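Local atomic coordinates of iron-regulated outer membrane protein (Neisseria meningitidis, PDB entry 4B7O), a protein that transports iron across the meningococcal outer membrane as a TonB-dependent transporter, and probably acts as a receptor for iron-siderophore complexes. Residues 122-127 with 310-315; 321-326 with 378-383; 128-133 with 335-340; 162-167 with 560-565; 141-146 with 269-274. All blocks are in the same frame, centred on the assembly; numbering follows the deposited sequence.

Overall arrangement
From the N terminus, the plug supplies the first partners of four contacts in turn: 122-127, 128-133, 141-146 and 162-167. Contact 5 closes first, on barrel strand 264-276, and lies wholly within the loops spanned by contacts 1 and 3. Contact 1 closes next, on strand 303-320, which is hydrogen-bonded to the strand used by contact 5. Contact 2 opens at 321-326, and contact 3 closes on the same strand, 323-339, crossing contact 1, before contact 2 closes at 378-383, so contacts 2 and 3 also cross. Contact 4 closes last, at 560-565, enclosing contact 2 and crossing contacts 1, 3 and 5. Contact 2 joins barrel to barrel; the others tie plug to wall.

Contact 1 (122-127 with 310-315); sequences DNAYSD and NTNLAY
OD1 of Asn-312 is the polar atom around which this contact gathers: it lies 3.6 Å from Asp-122 O and 4.3 Å from Ala-124 CB, and takes a weak hydrogen bond from Asn-329 ND2. The two oxygens are both acceptors and cannot bond to each other, but the amide of Asn-329 also donates to the carbonyl of Asn-123, so one barrel asparagine reaches both plug and wall. Asn-312 already points inward from its strand, and CG opposite the backbone nitrogen (chi1 -161°) carries the amide on toward the plug. Asn-310 shares this first torsion, but its amide is turned differently about the next bond; its end meets the methyl of Ala-124, with OD1 and ND2 each 4.1 Å from Ala-124 CB. A methyl group is small enough to lie against both asparagine amides while the plug chain runs close to the wall. Asp-122 and Asn-123 both have positive phi (45° and 68°), left-handed conformations that aspartate and asparagine accept more readily than most residues. OD2 of Asp-122 is hydrogen-bonded to Thr-171 OG1 of the plug. Such polar, inward-facing residues suit a barrel wall that must face a folded plug. Strand 303-320 is bonded on one side to strand 264-276, through Ser-269 and Met-271, and on the other to strand 323-339, whose Tyr-331 packs against Ala-124, Asn-310 and Asn-312.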
# COMPACT_ATOMS: atom_id res chain seq x y z
N ASP A 122 1.55 11.45 -0.15
CA ASP A 122 1.17 12.81 -0.53
C ASP A 122 0.10 12.91 -1.63
O ASP A 122 0.10 13.85 -2.44
CB ASP A 122 2.41 13.59 -0.88
CG ASP A 122 3.32 13.77 0.31
OD1 ASP A 122 2.80 13.99 1.43
OD2 ASP A 122 4.55 13.70 0.14
N ASN A 123 -0.82 11.95 -1.63
CA ASN A 123 -1.87 11.97 -2.62
C ASN A 123 -1.39 11.71 -4.07
O ASN A 123 -1.91 12.29 -5.01
CB ASN A 123 -2.66 13.29 -2.56
CG ASN A 123 -4.11 13.09 -2.97
OD1 ASN A 123 -4.68 12.03 -2.73
ND2 ASN A 123 -4.71 14.10 -3.60
N ALA A 124 -0.39 10.85 -4.24
CA ALA A 124 0.02 10.40 -5.54
C ALA A 124 0.22 8.91 -5.46
O ALA A 124 0.85 8.42 -4.56
CB ALA A 124 1.31 11.08 -5.94
N TYR A 125 -0.27 8.20 -6.46
CA TYR A 125 -0.20 6.77 -6.44
C TYR A 125 -0.51 6.27 -7.85
O TYR A 125 -1.20 6.90 -8.63
CB TYR A 125 -1.27 6.22 -5.46
CG TYR A 125 -2.70 6.80 -5.69
CD1 TYR A 125 -3.10 7.98 -5.08
CD2 TYR A 125 -3.61 6.16 -6.49
CE1 TYR A 125 -4.37 8.53 -5.29
CE2 TYR A 125 -4.89 6.68 -6.69
CZ TYR A 125 -5.25 7.87 -6.07
OH TYR A 125 -6.50 8.37 -6.26
N SER A 126 -0.08 5.07 -8.12
CA SER A 126 -0.14 4.51 -9.44
C SER A 126 -0.68 3.13 -9.20
O SER A 126 -0.55 2.60 -8.12
CB SER A 126 1.31 4.40 -9.94
OG SER A 126 1.44 3.42 -10.92
N ASP A 127 -1.28 2.52 -10.21
CA ASP A 127 -1.87 1.24 -9.97
C ASP A 127 -1.24 0.16 -10.82
O ASP A 127 -1.61 -1.02 -10.72
CB ASP A 127 -3.40 1.32 -10.11
CG ASP A 127 -3.86 1.54 -11.53
OD1 ASP A 127 -3.09 2.09 -12.34
OD2 ASP A 127 -5.03 1.18 -11.81
N ASN A 310 9.23 10.63 -6.53
CA ASN A 310 8.04 11.46 -6.52
C ASN A 310 8.40 12.93 -6.54
O ASN A 310 9.11 13.41 -5.65
CB ASN A 310 7.23 11.14 -5.25
CG ASN A 310 5.78 11.53 -5.37
OD1 ASN A 310 5.29 11.84 -6.48
ND2 ASN A 310 5.05 11.51 -4.25
N THR A 311 7.91 13.66 -7.52
CA THR A 311 7.99 15.11 -7.47
C THR A 311 6.60 15.70 -7.31
O THR A 311 5.69 15.45 -8.11
CB THR A 311 8.61 15.66 -8.77
OG1 THR A 311 9.83 14.96 -8.95
CG2 THR A 311 8.91 17.11 -8.64
N ASN A 312 6.42 16.47 -6.26
CA ASN A 312 5.05 16.80 -5.88
C ASN A 312 4.94 18.25 -5.63
O ASN A 312 5.78 18.85 -4.93
CB ASN A 312 4.59 16.04 -4.63
CG ASN A 312 3.03 16.02 -4.51
OD1 ASN A 312 2.34 15.13 -5.00
ND2 ASN A 312 2.49 17.03 -3.90
N LEU A 313 3.88 18.82 -6.20
CA LEU A 313 3.55 20.17 -5.87
C LEU A 313 2.18 20.20 -5.27
O LEU A 313 1.25 19.70 -5.87
CB LEU A 313 3.57 21.00 -7.13
CG LEU A 313 3.36 22.51 -7.01
CD1 LEU A 313 4.48 23.20 -6.26
CD2 LEU A 313 3.32 23.07 -8.42
N ALA A 314 2.04 20.81 -4.10
CA ALA A 314 0.71 20.81 -3.43
C ALA A 314 0.38 22.18 -2.99
O ALA A 314 1.25 22.89 -2.48
CB ALA A 314 0.66 19.87 -2.23
N TYR A 315 -0.87 22.56 -3.25
CA TYR A 315 -1.35 23.88 -2.86
C TYR A 315 -2.54 23.74 -1.95
O TYR A 315 -3.46 22.96 -2.29
CB TYR A 315 -1.82 24.66 -4.11
CG TYR A 315 -2.64 25.89 -3.77
CD1 TYR A 315 -2.09 26.94 -3.03
CD2 TYR A 315 -3.98 26.01 -4.17
CE1 TYR A 315 -2.83 28.07 -2.71
CE2 TYR A 315 -4.73 27.14 -3.88
CZ TYR A 315 -4.16 28.16 -3.14
OH TYR A 315 -4.89 29.28 -2.79

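Contact 2 (321-326 with 378-383); sequences GFVEKL and LKYGIN
The phenol oxygen of Tyr-380 touches two side chains at once: Tyr-380 OH is 3.5 Å from Val-323 CG2 and 3.7 Å from Phe-322 CE1. It approaches the phenylalanine at the ring edge, close to the ring plane, and the two aromatic side chains cross at about a right angle. Against Val-323 it meets the methyl branch that stands opposite the carbonyl carbon. Tyrosine suits this place because its ring offers apolar surface while its hydroxyl is hydrogen-bonded to Ser-370 OG, so that the oxygen can lie beside carbon without losing its polar partner. One shell further out, the Tyr-380 ring meets Phe-368 with planes only about 10° apart, and Val-323 packs on the same phenylalanine. The backbone next to Val-323 forms a classic beta bulge, with Glu-324 and Lys-325 both facing Asp-369. Phe-322 belongs to the tight turn between strands 303-320 and 323-339, short as periplasmic turns of this family usually are, and its exposed ring is consistent with an aromatic belt near the membrane edge. Strands 323-339 and 376-391 are not paired with each other: strand 355-373, which carries Phe-368 and Ser-370, runs between them, and the contact reaches across it.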
# COMPACT_ATOMS: atom_id res chain seq x y z
N GLY A 321 -13.27 33.61 -1.69
CA GLY A 321 -14.60 34.03 -2.13
C GLY A 321 -15.57 32.88 -1.95
O GLY A 321 -15.74 32.37 -0.85
N PHE A 322 -16.18 32.43 -3.04
CA PHE A 322 -17.20 31.37 -2.93
C PHE A 322 -16.65 29.94 -2.62
O PHE A 322 -17.41 28.97 -2.33
CB PHE A 322 -18.17 31.43 -4.13
CG PHE A 322 -17.67 30.75 -5.38
CD1 PHE A 322 -17.71 29.35 -5.51
CD2 PHE A 322 -17.23 31.52 -6.49
CE1 PHE A 322 -17.29 28.72 -6.68
CE2 PHE A 322 -16.79 30.89 -7.67
CZ PHE A 322 -16.83 29.49 -7.76
N VAL A 323 -15.32 29.82 -2.67
CA VAL A 323 -14.64 28.60 -2.35
C VAL A 323 -14.02 28.75 -0.94
O VAL A 323 -13.17 29.63 -0.70
CB VAL A 323 -13.62 28.25 -3.44
CG1 VAL A 323 -12.59 27.24 -2.96
CG2 VAL A 323 -14.34 27.80 -4.73
N GLU A 324 -14.48 27.90 -0.02
CA GLU A 324 -14.05 27.91 1.37
C GLU A 324 -12.65 27.30 1.48
O GLU A 324 -11.79 27.79 2.23
CB GLU A 324 -15.03 27.10 2.24
CG GLU A 324 -14.61 27.02 3.72
CD GLU A 324 -15.68 26.47 4.65
OE1 GLU A 324 -16.82 26.22 4.17
OE2 GLU A 324 -15.38 26.30 5.85
N LYS A 325 -12.44 26.20 0.75
CA LYS A 325 -11.18 25.48 0.77
C LYS A 325 -10.92 24.74 -0.54
O LYS A 325 -11.80 24.04 -1.09
CB LYS A 325 -11.12 24.51 1.94
CG LYS A 325 -9.83 23.75 1.99
CD LYS A 325 -9.41 23.52 3.43
CE LYS A 325 -8.42 22.36 3.49
NZ LYS A 325 -7.60 22.48 4.73
N LEU A 326 -9.69 24.91 -1.05
CA LEU A 326 -9.23 24.20 -2.23
C LEU A 326 -7.95 23.53 -1.83
O LEU A 326 -7.07 24.15 -1.20
CB LEU A 326 -9.02 25.18 -3.42
CG LEU A 326 -8.36 24.69 -4.75
CD1 LEU A 326 -8.99 23.44 -5.38
CD2 LEU A 326 -8.26 25.79 -5.80
N LEU A 378 -20.39 21.62 0.48
CA LEU A 378 -20.49 20.99 -0.82
C LEU A 378 -19.05 20.76 -1.30
O LEU A 378 -18.21 21.67 -1.20
CB LEU A 378 -21.18 21.95 -1.79
CG LEU A 378 -21.60 21.40 -3.16
CD1 LEU A 378 -22.24 20.01 -3.11
CD2 LEU A 378 -22.57 22.35 -3.86
N LYS A 379 -18.74 19.56 -1.77
CA LYS A 379 -17.37 19.30 -2.28
C LYS A 379 -17.46 18.91 -3.71
O LYS A 379 -18.37 18.15 -4.09
CB LYS A 379 -16.68 18.15 -1.55
CG LYS A 379 -16.26 18.40 -0.11
CD LYS A 379 -16.01 17.05 0.56
CE LYS A 379 -14.55 16.77 0.87
NZ LYS A 379 -14.00 17.91 1.65
N TYR A 380 -16.52 19.40 -4.52
CA TYR A 380 -16.46 18.98 -5.92
C TYR A 380 -15.01 19.12 -6.34
O TYR A 380 -14.24 19.93 -5.78
CB TYR A 380 -17.42 19.83 -6.79
CG TYR A 380 -17.23 21.32 -6.48
CD1 TYR A 380 -17.71 21.84 -5.31
CD2 TYR A 380 -16.50 22.18 -7.35
CE1 TYR A 380 -17.54 23.18 -4.98
CE2 TYR A 380 -16.30 23.53 -7.02
CZ TYR A 380 -16.84 24.02 -5.83
OH TYR A 380 -16.65 25.32 -5.42
N GLY A 381 -14.62 18.31 -7.31
CA GLY A 381 -13.31 18.41 -7.84
C GLY A 381 -13.08 17.50 -8.99
O GLY A 381 -14.02 16.86 -9.51
N ILE A 382 -11.81 17.39 -9.34
CA ILE A 382 -11.36 16.77 -10.61
C ILE A 382 -10.12 15.93 -10.36
O ILE A 382 -9.23 16.35 -9.64
CB ILE A 382 -10.92 17.89 -11.60
CG1 ILE A 382 -12.12 18.74 -11.97
CG2 ILE A 382 -10.38 17.31 -12.89
CD1 ILE A 382 -13.06 17.96 -12.88
N ASN A 383 -10.07 14.74 -10.96
CA ASN A 383 -8.97 13.82 -10.82
C ASN A 383 -8.46 13.50 -12.20
O ASN A 383 -9.26 13.09 -13.06
CB ASN A 383 -9.48 12.52 -10.22
CG ASN A 383 -10.17 12.70 -8.88
OD1 ASN A 383 -11.31 12.25 -8.72
ND2 ASN A 383 -9.49 13.36 -7.91

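Contact 3 (128-133 with 335-340); sequences SQILYH and KKRYSA
This is a largely apolar contact between plug and barrel, in which Ile-130, from the long loop after strand 118-121, rests on the side chains of Lys-335 and Arg-337 on the inner wall, chiefly on their methylenes. CD1 of Ile-130 lies 4.0 Å from Lys-335 CG, while CG2 of Ile-130 lies 3.8 Å from Arg-337 CD. Both basic residues direct their side chains toward the plug, but they differ in shape: Lys-335 bends at its second, third and fourth torsions, a kinked course that brings NZ alongside the isoleucine, 4.0 Å from Ile-130 CD1, whereas Arg-337 runs straight from CG to NE. That straight course exposes methylenes to the isoleucine and carries the guanidinium past it to Asp-342, with which NH1 forms a salt bridge. Arginine thus lends carbon and keeps its charge beyond the isoleucine, whereas the ammonium of Lys-335 lies beside it. The beta-branched isoleucine, in turn, presents two separate methyls to two chains. Its backbone is hydrogen-bonded to Leu-517, and its side chain packs on Thr-306 of strand 303-320. A loop of the globular plug laid against the lumen wall is characteristic of TonB-dependent transporters, whose barrels are filled by an N-terminal domain.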
# COMPACT_ATOMS: atom_id res chain seq x y z
N SER A 128 -0.24 0.55 -11.60
CA SER A 128 0.50 -0.45 -12.38
C SER A 128 1.59 -1.12 -11.56
O SER A 128 1.94 -0.66 -10.47
CB SER A 128 1.06 0.14 -13.68
OG SER A 128 0.01 0.84 -14.36
N GLN A 129 2.06 -2.25 -12.03
CA GLN A 129 3.10 -2.94 -11.33
C GLN A 129 4.29 -3.32 -12.25
O GLN A 129 4.16 -3.33 -13.47
CB GLN A 129 2.51 -4.17 -10.71
CG GLN A 129 2.22 -5.25 -11.72
CD GLN A 129 1.66 -6.46 -11.06
OE1 GLN A 129 1.97 -6.76 -9.91
NE2 GLN A 129 0.78 -7.14 -11.76
N ILE A 130 5.42 -3.62 -11.63
CA ILE A 130 6.57 -4.28 -12.27
C ILE A 130 6.36 -5.76 -12.71
O ILE A 130 6.55 -6.07 -13.85
CB ILE A 130 7.83 -4.11 -11.39
CG1 ILE A 130 8.15 -2.61 -11.29
CG2 ILE A 130 9.02 -4.86 -11.99
CD1 ILE A 130 9.07 -2.30 -10.15
N LEU A 131 6.00 -6.69 -11.83
CA LEU A 131 5.80 -8.10 -12.22
C LEU A 131 5.06 -8.82 -11.14
O LEU A 131 5.20 -8.51 -9.96
CB LEU A 131 7.12 -8.82 -12.48
CG LEU A 131 7.27 -10.26 -13.04
CD1 LEU A 131 7.17 -10.27 -14.55
CD2 LEU A 131 8.61 -10.87 -12.62
N TYR A 132 4.29 -9.83 -11.52
CA TYR A 132 3.30 -10.35 -10.59
C TYR A 132 3.96 -11.20 -9.52
O TYR A 132 3.32 -11.56 -8.51
CB TYR A 132 2.13 -11.09 -11.33
CG TYR A 132 2.56 -12.39 -11.95
CD1 TYR A 132 3.20 -12.43 -13.22
CD2 TYR A 132 2.40 -13.59 -11.25
CE1 TYR A 132 3.62 -13.63 -13.77
CE2 TYR A 132 2.81 -14.80 -11.80
CZ TYR A 132 3.42 -14.82 -13.05
OH TYR A 132 3.85 -16.03 -13.54
N HIS A 133 5.25 -11.51 -9.73
CA HIS A 133 6.05 -12.31 -8.79
C HIS A 133 6.63 -11.51 -7.66
O HIS A 133 7.48 -11.98 -6.92
CB HIS A 133 7.18 -13.02 -9.55
CG HIS A 133 6.73 -14.26 -10.26
ND1 HIS A 133 6.35 -15.36 -9.61
CD2 HIS A 133 6.62 -14.55 -11.62
CE1 HIS A 133 5.99 -16.32 -10.49
NE2 HIS A 133 6.16 -15.83 -11.72
N LYS A 335 8.57 4.91 -11.18
CA LYS A 335 8.93 3.62 -10.68
C LYS A 335 9.98 3.15 -11.73
O LYS A 335 9.67 3.19 -12.93
CB LYS A 335 7.67 2.73 -10.65
CG LYS A 335 7.73 1.42 -9.85
CD LYS A 335 7.05 1.50 -8.44
CE LYS A 335 5.82 0.56 -8.18
NZ LYS A 335 5.91 -0.96 -8.16
N LYS A 336 11.18 2.72 -11.29
CA LYS A 336 12.30 2.22 -12.14
C LYS A 336 12.83 0.90 -11.64
O LYS A 336 13.03 0.72 -10.44
CB LYS A 336 13.51 3.16 -12.16
CG LYS A 336 13.19 4.60 -12.56
CD LYS A 336 14.43 5.51 -12.51
CE LYS A 336 14.08 6.98 -12.25
NZ LYS A 336 15.32 7.81 -12.28
N ARG A 337 13.04 -0.03 -12.56
CA ARG A 337 13.73 -1.26 -12.23
C ARG A 337 14.95 -1.30 -13.10
O ARG A 337 14.87 -1.17 -14.33
CB ARG A 337 12.90 -2.51 -12.54
CG ARG A 337 13.66 -3.81 -12.34
CD ARG A 337 12.78 -4.93 -12.81
NE ARG A 337 13.35 -6.28 -12.78
CZ ARG A 337 14.26 -6.75 -13.65
NH1 ARG A 337 14.77 -6.00 -14.65
NH2 ARG A 337 14.68 -8.00 -13.48
N TYR A 338 16.07 -1.55 -12.46
CA TYR A 338 17.31 -1.66 -13.18
C TYR A 338 17.91 -2.99 -12.81
O TYR A 338 18.19 -3.25 -11.62
CB TYR A 338 18.27 -0.52 -12.79
CG TYR A 338 19.70 -0.83 -13.17
CD1 TYR A 338 20.11 -0.77 -14.51
CD2 TYR A 338 20.64 -1.21 -12.20
CE1 TYR A 338 21.41 -1.08 -14.87
CE2 TYR A 338 21.95 -1.51 -12.55
CZ TYR A 338 22.33 -1.43 -13.88
OH TYR A 338 23.63 -1.72 -14.24
N SER A 339 18.08 -3.84 -13.82
CA SER A 339 18.90 -5.02 -13.64
C SER A 339 20.28 -4.81 -14.26
O SER A 339 20.41 -4.19 -15.34
CB SER A 339 18.27 -6.20 -14.31
OG SER A 339 18.88 -7.34 -13.84
N ALA A 340 21.32 -5.29 -13.56
CA ALA A 340 22.69 -5.34 -14.08
C ALA A 340 22.76 -6.32 -15.25
O ALA A 340 23.39 -6.02 -16.26
CB ALA A 340 23.67 -5.72 -12.97

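Contact 4 (162-167 with 560-565); sequences ATNGAI and QTIKDA
Asn-164 and Gln-560 lie across a wide gap, their CA atoms 9.0 Å apart, and Thr-163 and Ile-562 stand at 8.2 Å between CA atoms, too far for the backbones to pair as strands. Only side chains can bridge such a distance, which is how the plug of a TonB-dependent transporter commonly meets the wall of its barrel. Here the plug chain is just entering strand 166-171, and the wall is strand 551-567, with Gln-560 and Ile-562 both turned inward. Gln-560 has the reach required: with its chain extended beyond CG, it lays its amide end against the plug backbone and the Asn-164 side chain together. Its amide carbon CD lies 3.8 Å from Thr-163 O, and the same carbon is 3.6 Å from Asn-164 OD1. The two amide planes are inclined by 56°, so these flat groups neither stack nor share a plane. Glutamine and asparagine suit the place because each amide has both a donor and an acceptor to offer within a buried interface. Thr-163 turns its side chain toward the wall and packs on Ala-537 of the adjoining strand 535-547 as well as on Ser-116 of the plug. Ile-562 supplies the apolar half of the contact: besides touching Ala-537 and, on the other neighbouring strand, Ile-587, it extends its chain (chi2 164°) so that the terminal methyl CD1 comes 3.8 Å from Asn-164 ND2.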
# COMPACT_ATOMS: atom_id res chain seq x y z
N ALA A 162 -11.07 3.92 -6.02
CA ALA A 162 -11.21 3.67 -4.59
C ALA A 162 -12.14 2.56 -4.30
O ALA A 162 -13.13 2.83 -3.66
CB ALA A 162 -11.70 4.91 -3.91
N THR A 163 -11.83 1.33 -4.76
CA THR A 163 -12.77 0.20 -4.67
C THR A 163 -12.61 -0.55 -3.39
O THR A 163 -13.56 -1.09 -2.87
CB THR A 163 -12.62 -0.87 -5.80
OG1 THR A 163 -11.24 -1.23 -6.01
CG2 THR A 163 -13.20 -0.36 -7.05
N ASN A 164 -11.37 -0.68 -2.96
CA ASN A 164 -11.04 -1.27 -1.69
C ASN A 164 -10.22 -0.19 -1.05
O ASN A 164 -10.16 0.93 -1.55
CB ASN A 164 -10.26 -2.54 -1.88
CG ASN A 164 -11.13 -3.69 -2.33
OD1 ASN A 164 -12.06 -4.10 -1.61
ND2 ASN A 164 -10.86 -4.21 -3.52
N GLY A 165 -9.59 -0.43 0.06
CA GLY A 165 -8.97 0.76 0.63
C GLY A 165 -7.62 1.25 0.07
O GLY A 165 -7.23 0.99 -1.09
N ALA A 166 -6.94 1.99 0.93
CA ALA A 166 -5.69 2.52 0.58
C ALA A 166 -4.89 2.69 1.87
O ALA A 166 -5.46 3.05 2.89
CB ALA A 166 -5.92 3.85 -0.13
N ILE A 167 -3.58 2.46 1.86
CA ILE A 167 -2.75 2.99 2.91
C ILE A 167 -2.42 4.43 2.49
O ILE A 167 -2.12 4.69 1.34
CB ILE A 167 -1.46 2.17 3.01
CG1 ILE A 167 -1.78 0.68 2.95
CG2 ILE A 167 -0.69 2.52 4.25
CD1 ILE A 167 -2.11 0.04 4.27
N GLN A 560 -19.10 -6.51 0.46
CA GLN A 560 -18.70 -5.89 -0.76
C GLN A 560 -18.88 -6.79 -1.91
O GLN A 560 -18.63 -7.97 -1.83
CB GLN A 560 -17.29 -5.39 -0.67
CG GLN A 560 -17.07 -4.16 -1.57
CD GLN A 560 -15.64 -4.12 -1.94
OE1 GLN A 560 -15.04 -3.06 -2.08
NE2 GLN A 560 -15.04 -5.33 -2.04
N THR A 561 -19.39 -6.20 -2.97
CA THR A 561 -19.51 -6.87 -4.25
C THR A 561 -18.72 -6.10 -5.30
O THR A 561 -18.83 -4.85 -5.43
CB THR A 561 -20.98 -6.92 -4.69
OG1 THR A 561 -21.73 -7.41 -3.61
CG2 THR A 561 -21.18 -7.91 -5.89
N ILE A 562 -17.92 -6.83 -6.06
CA ILE A 562 -17.24 -6.20 -7.20
C ILE A 562 -17.65 -6.93 -8.46
O ILE A 562 -17.45 -8.15 -8.62
CB ILE A 562 -15.72 -6.14 -7.01
CG1 ILE A 562 -15.42 -5.37 -5.74
CG2 ILE A 562 -15.09 -5.29 -8.09
CD1 ILE A 562 -14.00 -5.55 -5.22
N LYS A 563 -18.30 -6.18 -9.33
CA LYS A 563 -18.70 -6.70 -10.64
C LYS A 563 -17.64 -6.38 -11.70
O LYS A 563 -16.93 -5.36 -11.63
CB LYS A 563 -20.05 -6.11 -11.09
CG LYS A 563 -21.17 -6.29 -10.08
CD LYS A 563 -22.41 -6.92 -10.73
CE LYS A 563 -23.59 -6.92 -9.76
NZ LYS A 563 -24.09 -5.51 -9.55
N ASP A 564 -17.58 -7.26 -12.69
CA ASP A 564 -16.66 -7.13 -13.78
C ASP A 564 -15.18 -7.16 -13.37
O ASP A 564 -14.40 -6.37 -13.85
CB ASP A 564 -16.97 -5.86 -14.55
CG ASP A 564 -18.27 -5.96 -15.35
OD1 ASP A 564 -18.69 -7.10 -15.71
OD2 ASP A 564 -18.85 -4.86 -15.61
N ALA A 565 -14.82 -8.06 -12.47
CA ALA A 565 -13.41 -8.18 -12.05
C ALA A 565 -12.56 -8.57 -13.24
O ALA A 565 -12.99 -9.37 -14.08
CB ALA A 565 -13.29 -9.23 -10.97

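Contact 5 (141-146 with 269-274); sequences PALVKV and SHMEDQ. Unlike the reference sequence in segment 269-274: Glu-272 (reference Lys).
Torsions that extend Leu-143 fully and Met-271 as far as its sulfur bring the two together. Leu-143 has CG opposite its carbonyl carbon (chi1 -67°) and CD1 continuing the line of the chain, so that this methyl is pushed straight at the barrel wall; Met-271 runs inward from its strand, toward the plug, through CG and SD and bends only at the last torsion (chi3 136°). The leucine methyl therefore meets the thioether at close range, with Leu-143 CD1 3.7 Å from Met-271 SD and 3.9 Å from Met-271 CG. Their chains cross at a slant. The same methyl lies 4.1 Å from Asp-273 OD2, the next inward-facing residue of the strand, whose carboxylate oxygen accepts a weak hydrogen bond from the backbone of Asp-140. Leucine is presented by a short turn of helical backbone, closed by a bond of 3.1 Å from Val-144 N to Pro-141 O, and proline is at ease at the start of such a turn. Beyond it the plug enters strand 144-150, while strand 264-276 sits between strands 246-259 and 303-320 of the barrel; Leu-143 also touches Ser-250 and Leu-252 of the former. Because one methyl and a flexible thioether carry the contact, it depends on shape and dispersion rather than on directed bonds, a patch of soft apolar packing beside a buried carboxylate that is weakly hydrogen-bonded by the plug backbone.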
# COMPACT_ATOMS: atom_id res chain seq x y z
N PRO A 141 8.96 4.11 5.93
CA PRO A 141 8.46 4.93 7.04
C PRO A 141 9.38 6.02 7.49
O PRO A 141 8.94 6.99 8.12
CB PRO A 141 8.30 3.92 8.20
CG PRO A 141 9.07 2.70 7.77
CD PRO A 141 8.94 2.67 6.26
N ALA A 142 10.66 5.88 7.22
CA ALA A 142 11.56 6.97 7.55
C ALA A 142 11.11 8.32 6.94
O ALA A 142 11.30 9.37 7.51
CB ALA A 142 12.97 6.62 7.07
N LEU A 143 10.49 8.28 5.78
CA LEU A 143 10.09 9.47 5.11
C LEU A 143 8.76 10.07 5.59
O LEU A 143 8.47 11.25 5.37
CB LEU A 143 9.98 9.11 3.63
CG LEU A 143 11.28 8.74 2.88
CD1 LEU A 143 10.89 8.25 1.50
CD2 LEU A 143 12.24 9.91 2.77
N VAL A 144 7.93 9.26 6.24
CA VAL A 144 6.57 9.68 6.49
C VAL A 144 6.38 10.42 7.82
O VAL A 144 7.15 10.23 8.75
CB VAL A 144 5.60 8.50 6.33
CG1 VAL A 144 5.97 7.72 5.09
CG2 VAL A 144 5.64 7.61 7.55
N LYS A 145 5.36 11.26 7.92
CA LYS A 145 5.02 11.84 9.21
C LYS A 145 3.79 11.19 9.84
O LYS A 145 3.65 11.15 11.05
CB LYS A 145 4.83 13.33 9.10
CG LYS A 145 3.62 13.78 8.33
CD LYS A 145 3.21 15.17 8.81
CE LYS A 145 2.54 15.96 7.69
NZ LYS A 145 1.44 16.81 8.21
N VAL A 146 2.93 10.64 9.00
CA VAL A 146 1.69 10.15 9.44
C VAL A 146 1.34 9.02 8.46
O VAL A 146 1.63 9.14 7.28
CB VAL A 146 0.71 11.35 9.40
CG1 VAL A 146 -0.12 11.43 8.14
CG2 VAL A 146 -0.19 11.34 10.59
N SER A 269 8.00 19.21 -3.45
CA SER A 269 8.81 18.26 -2.87
C SER A 269 9.34 17.22 -3.83
O SER A 269 8.66 16.81 -4.84
CB SER A 269 7.99 17.59 -1.75
OG SER A 269 7.14 16.63 -2.32
N HIS A 270 10.52 16.73 -3.44
CA HIS A 270 11.12 15.58 -4.14
C HIS A 270 11.59 14.45 -3.29
O HIS A 270 12.32 14.62 -2.31
CB HIS A 270 12.22 16.00 -5.09
CG HIS A 270 12.73 14.86 -5.87
ND1 HIS A 270 12.07 14.36 -6.94
CD2 HIS A 270 13.84 14.03 -5.66
CE1 HIS A 270 12.72 13.30 -7.40
NE2 HIS A 270 13.81 13.10 -6.61
N MET A 271 11.19 13.26 -3.67
CA MET A 271 11.46 12.10 -2.86
C MET A 271 11.98 10.92 -3.70
O MET A 271 11.42 10.66 -4.77
CB MET A 271 10.18 11.70 -2.15
CG MET A 271 10.10 10.27 -1.73
SD MET A 271 8.57 10.10 -0.75
CE MET A 271 7.98 8.54 -1.47
N GLU A 272 13.00 10.21 -3.19
CA GLU A 272 13.41 8.92 -3.75
C GLU A 272 13.52 7.85 -2.71
O GLU A 272 14.02 8.10 -1.62
CB GLU A 272 14.79 8.99 -4.38
CG GLU A 272 14.84 9.96 -5.53
CD GLU A 272 15.61 9.44 -6.74
OE1 GLU A 272 16.61 8.65 -6.58
OE2 GLU A 272 15.18 9.86 -7.84
N ASP A 273 13.12 6.64 -3.08
CA ASP A 273 13.15 5.49 -2.20
C ASP A 273 13.74 4.38 -3.06
O ASP A 273 13.17 4.03 -4.09
CB ASP A 273 11.73 5.15 -1.79
CG ASP A 273 11.67 4.24 -0.58
OD1 ASP A 273 12.56 3.40 -0.35
OD2 ASP A 273 10.68 4.36 0.17
N GLN A 274 14.86 3.82 -2.66
CA GLN A 274 15.55 2.91 -3.53
C GLN A 274 16.02 1.65 -2.84
O GLN A 274 16.57 1.72 -1.75
CB GLN A 274 16.73 3.60 -4.16
CG GLN A 274 17.52 2.68 -5.06
CD GLN A 274 18.51 3.46 -5.91
OE1 GLN A 274 19.60 3.75 -5.48
NE2 GLN A 274 18.12 3.78 -7.11